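Local atomic coordinates of putative cell wall hydrolase phosphatase-associated protein (Clostridioides difficile, PDB entry 7CFL), a protein that is an autolysin, probably a cysteine peptidase of the NlpC/P60 type that cuts peptide bonds in the bacterial cell wall, represented here by its catalytic domain. Residues Met49-Val55 and Ala134-Leu138. Residues are numbered along the deposited sequence; the frame is centred on the assembly and turned at random.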
ATOM      1  N   MET A  49      -6.509   4.592  -5.513  1.00 20.43           N
ATOM      2  CA  MET A  49      -6.463   4.238  -6.958  1.00 20.94           C
ATOM      3  C   MET A  49      -7.752   4.646  -7.677  1.00 23.34           C
ATOM      4  O   MET A  49      -7.674   5.223  -8.780  1.00 23.35           O
ATOM      5  CB  MET A  49      -6.180   2.743  -7.131  1.00 20.87           C
ATOM      6  CG  MET A  49      -4.687   2.376  -6.913  1.00 23.02           C
ATOM      7  SD  MET A  49      -3.521   3.369  -7.908  1.00 24.00           S
ATOM      8  CE  MET A  49      -2.031   2.997  -6.981  1.00 26.90           C
ATOM      9  N   LYS A  50      -8.913   4.388  -7.063  1.00 22.36           N
ATOM     10  CA  LYS A  50     -10.236   4.659  -7.680  1.00 24.35           C
ATOM     11  C   LYS A  50     -10.452   6.184  -7.802  1.00 20.54           C
ATOM     12  O   LYS A  50     -10.936   6.620  -8.852  1.00 25.59           O
ATOM     13  CB  LYS A  50     -11.348   3.993  -6.852  1.00 27.85           C
ATOM     14  CG  LYS A  50     -12.772   4.305  -7.299  1.00 31.18           C
ATOM     15  CD  LYS A  50     -13.831   3.673  -6.413  1.00 42.17           C
ATOM     16  CE  LYS A  50     -14.031   4.385  -5.086  1.00 49.99           C
ATOM     17  NZ  LYS A  50     -15.149   3.802  -4.302  1.00 54.91           N
ATOM     18  N   LYS A  51     -10.084   6.958  -6.775  1.00 20.16           N
ATOM     19  CA  LYS A  51     -10.467   8.392  -6.645  1.00 25.46           C
ATOM     20  C   LYS A  51      -9.472   9.276  -7.394  1.00 24.20           C
ATOM     21  O   LYS A  51      -9.893  10.326  -7.929  1.00 30.44           O
ATOM     22  CB  LYS A  51     -10.542   8.810  -5.180  1.00 27.24           C
ATOM     23  CG  LYS A  51     -11.786   8.301  -4.469  1.00 35.03           C
ATOM     24  CD  LYS A  51     -13.060   9.101  -4.737  1.00 47.45           C
ATOM     25  CE  LYS A  51     -13.861   9.364  -3.480  1.00 53.79           C
ATOM     26  NZ  LYS A  51     -15.150  10.035  -3.765  1.00 59.91           N
ATOM     27  N   SER A  52      -8.194   8.894  -7.439  1.00 23.27           N
ATOM     28  CA  SER A  52      -7.161   9.747  -8.057  1.00 26.74           C
ATOM     29  C   SER A  52      -7.297   9.656  -9.584  1.00 24.08           C
ATOM     30  O   SER A  52      -7.505  10.702 -10.238  1.00 24.24           O
ATOM     31  CB  SER A  52      -5.791   9.359  -7.565  1.00 24.80           C
ATOM     32  OG  SER A  52      -5.521   8.005  -7.837  1.00 24.50           O
ATOM     33  N   VAL A  53      -7.242   8.440 -10.115  1.00 25.92           N
ATOM     34  CA  VAL A  53      -7.051   8.159 -11.569  1.00 28.13           C
ATOM     35  C   VAL A  53      -8.075   7.144 -12.094  1.00 27.07           C
ATOM     36  O   VAL A  53      -8.020   6.853 -13.289  1.00 29.47           O
ATOM     37  CB  VAL A  53      -5.598   7.715 -11.848  1.00 28.91           C
ATOM     38  CG1 VAL A  53      -4.627   8.847 -11.570  1.00 32.08           C
ATOM     39  CG2 VAL A  53      -5.199   6.469 -11.077  1.00 27.81           C
ATOM     40  N   GLY A  54      -9.015   6.652 -11.279  1.00 24.96           N
ATOM     41  CA  GLY A  54     -10.101   5.768 -11.764  1.00 27.36           C
ATOM     42  C   GLY A  54      -9.589   4.384 -12.147  1.00 26.45           C
ATOM     43  O   GLY A  54     -10.152   3.750 -13.047  1.00 29.12           O
ATOM     44  N   VAL A  55      -8.576   3.908 -11.435  1.00 25.60           N
ATOM     45  CA  VAL A  55      -8.047   2.530 -11.598  1.00 26.14           C
ATOM     46  C   VAL A  55      -8.706   1.678 -10.520  1.00 25.83           C
ATOM     47  O   VAL A  55      -8.644   2.081  -9.321  1.00 25.92           O
ATOM     48  CB  VAL A  55      -6.525   2.529 -11.485  1.00 26.37           C
ATOM     49  CG1 VAL A  55      -5.996   1.154 -11.139  1.00 23.98           C
ATOM     50  CG2 VAL A  55      -5.912   3.100 -12.747  1.00 23.65           C
ATOM     51  N   ALA A 134       5.585  -6.801  -5.636  1.00 20.87           N
ATOM     52  CA  ALA A 134       5.111  -5.478  -6.037  1.00 22.03           C
ATOM     53  C   ALA A 134       4.318  -5.619  -7.324  1.00 19.75           C
ATOM     54  O   ALA A 134       4.573  -6.565  -8.086  1.00 20.93           O
ATOM     55  CB  ALA A 134       6.283  -4.562  -6.154  1.00 21.27           C
ATOM     56  N   ARG A 135       3.403  -4.689  -7.563  1.00 18.92           N
ATOM     57  CA  ARG A 135       2.559  -4.643  -8.770  1.00 19.93           C
ATOM     58  C   ARG A 135       2.423  -3.201  -9.268  1.00 22.07           C
ATOM     59  O   ARG A 135       2.273  -2.265  -8.431  1.00 22.15           O
ATOM     60  CB  ARG A 135       1.173  -5.214  -8.485  1.00 22.03           C
ATOM     61  CG  ARG A 135       1.151  -6.687  -8.139  1.00 19.25           C
ATOM     62  CD  ARG A 135       1.394  -7.550  -9.349  1.00 22.68           C
ATOM     63  NE  ARG A 135       1.321  -8.943  -8.968  1.00 24.64           N
ATOM     64  CZ  ARG A 135       1.561  -9.974  -9.787  1.00 25.56           C
ATOM     65  NH1 ARG A 135       1.804  -9.780 -11.071  1.00 22.39           N
ATOM     66  NH2 ARG A 135       1.471 -11.204  -9.329  1.00 24.90           N
ATOM     67  N   ARG A 136       2.492  -3.051 -10.592  1.00 19.71           N
ATOM     68  CA  ARG A 136       2.295  -1.788 -11.333  1.00 21.16           C
ATOM     69  C   ARG A 136       0.880  -1.835 -11.918  1.00 22.19           C
ATOM     70  O   ARG A 136       0.550  -2.806 -12.629  1.00 21.26           O
ATOM     71  CB  ARG A 136       3.391  -1.606 -12.384  1.00 22.26           C
ATOM     72  CG  ARG A 136       3.334  -0.248 -13.060  1.00 21.89           C
ATOM     73  CD  ARG A 136       4.648  -0.007 -13.780  1.00 23.38           C
ATOM     74  NE  ARG A 136       5.683   0.021 -12.761  1.00 24.21           N
ATOM     75  CZ  ARG A 136       6.944  -0.388 -12.920  1.00 23.68           C
ATOM     76  NH1 ARG A 136       7.361  -0.891 -14.067  1.00 30.71           N
ATOM     77  NH2 ARG A 136       7.783  -0.319 -11.910  1.00 23.08           N
ATOM     78  N   VAL A 137       0.035  -0.901 -11.469  1.00 23.82           N
ATOM     79  CA  VAL A 137      -1.383  -0.806 -11.924  1.00 27.09           C
ATOM     80  C   VAL A 137      -1.628   0.440 -12.800  1.00 24.17           C
ATOM     81  O   VAL A 137      -2.765   0.573 -13.333  1.00 29.29           O
ATOM     82  CB  VAL A 137      -2.314  -0.864 -10.697  1.00 26.08           C
ATOM     83  CG1 VAL A 137      -2.223  -2.212 -10.001  1.00 22.82           C
ATOM     84  CG2 VAL A 137      -2.037   0.253  -9.706  1.00 28.02           C
ATOM     85  N   LEU A 138      -0.673   1.368 -12.878  1.00 24.93           N
ATOM     86  CA  LEU A 138      -0.729   2.600 -13.717  1.00 33.80           C
ATOM     87  C   LEU A 138      -0.039   2.373 -15.067  1.00 39.05           C
ATOM     88  O   LEU A 138       0.842   1.508 -15.294  1.00 49.35           O
ATOM     89  CB  LEU A 138      -0.024   3.761 -13.005  1.00 31.22           C
ATOM     90  CG  LEU A 138      -0.520   4.106 -11.609  1.00 27.90           C
ATOM     91  CD1 LEU A 138       0.426   5.070 -10.935  1.00 33.68           C
ATOM     92  CD2 LEU A 138      -1.927   4.683 -11.659  1.00 29.34           C
ATOM     93  OXT LEU A 138      -0.364   3.126 -15.966  1.00 43.74           O
TER
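Met49 and Val137 meet through the end of the methionine and one branch of the valine. CG2 of Val137 lies 3.9 Å from Met49 CE and equally far from Met49 SD, so both the sulfur and the terminal methyl touch this one branch. That CG2 sits between Val137's own N and carbonyl carbon. The methionine chain bends at chi2 (-52°) and then runs extended, which carries SD and CE out from the helix to that methyl. Leu138, the C-terminal residue, adds the second apolar group. Its CB does not point at 49-55, but the CD2 branch reaches across and lies 3.8 Å from Val53 CG2. The two side chains cross at about a right angle. Met49 SD and Val55 CG2 are looser neighbours of the same CD2, at 4.3 and 4.4 Å.

The contact joins the C-terminal end of helix 41-53 to the tail that follows strand 131-136. In this NlpC/P60 domain, of the papain-like peptidase clan, that strand belongs to the antiparallel sheet. Gly54, with positive phi (71°), has left helical backbone angles. Val55 N donates a backbone hydrogen bond to Met49 O, 3.1 Å away, and the turn brings Val55 to face Val137. Val55 CG1, opposite its backbone N (chi1 159°), sits 3.9 Å from Val137 O and 4.2 Å from Val137 CB. No hydrogen bond crosses between the segments; the side chains meet through apolar groups at the surface, and both Val55 methyls also lie against the carbonyl oxygen of Val137. Met49 is the buried member, and it also packs on Val17 of helix 13-22 and Leu81 of strand 81-84. Nearby, Arg136 forms a salt bridge with Asp80.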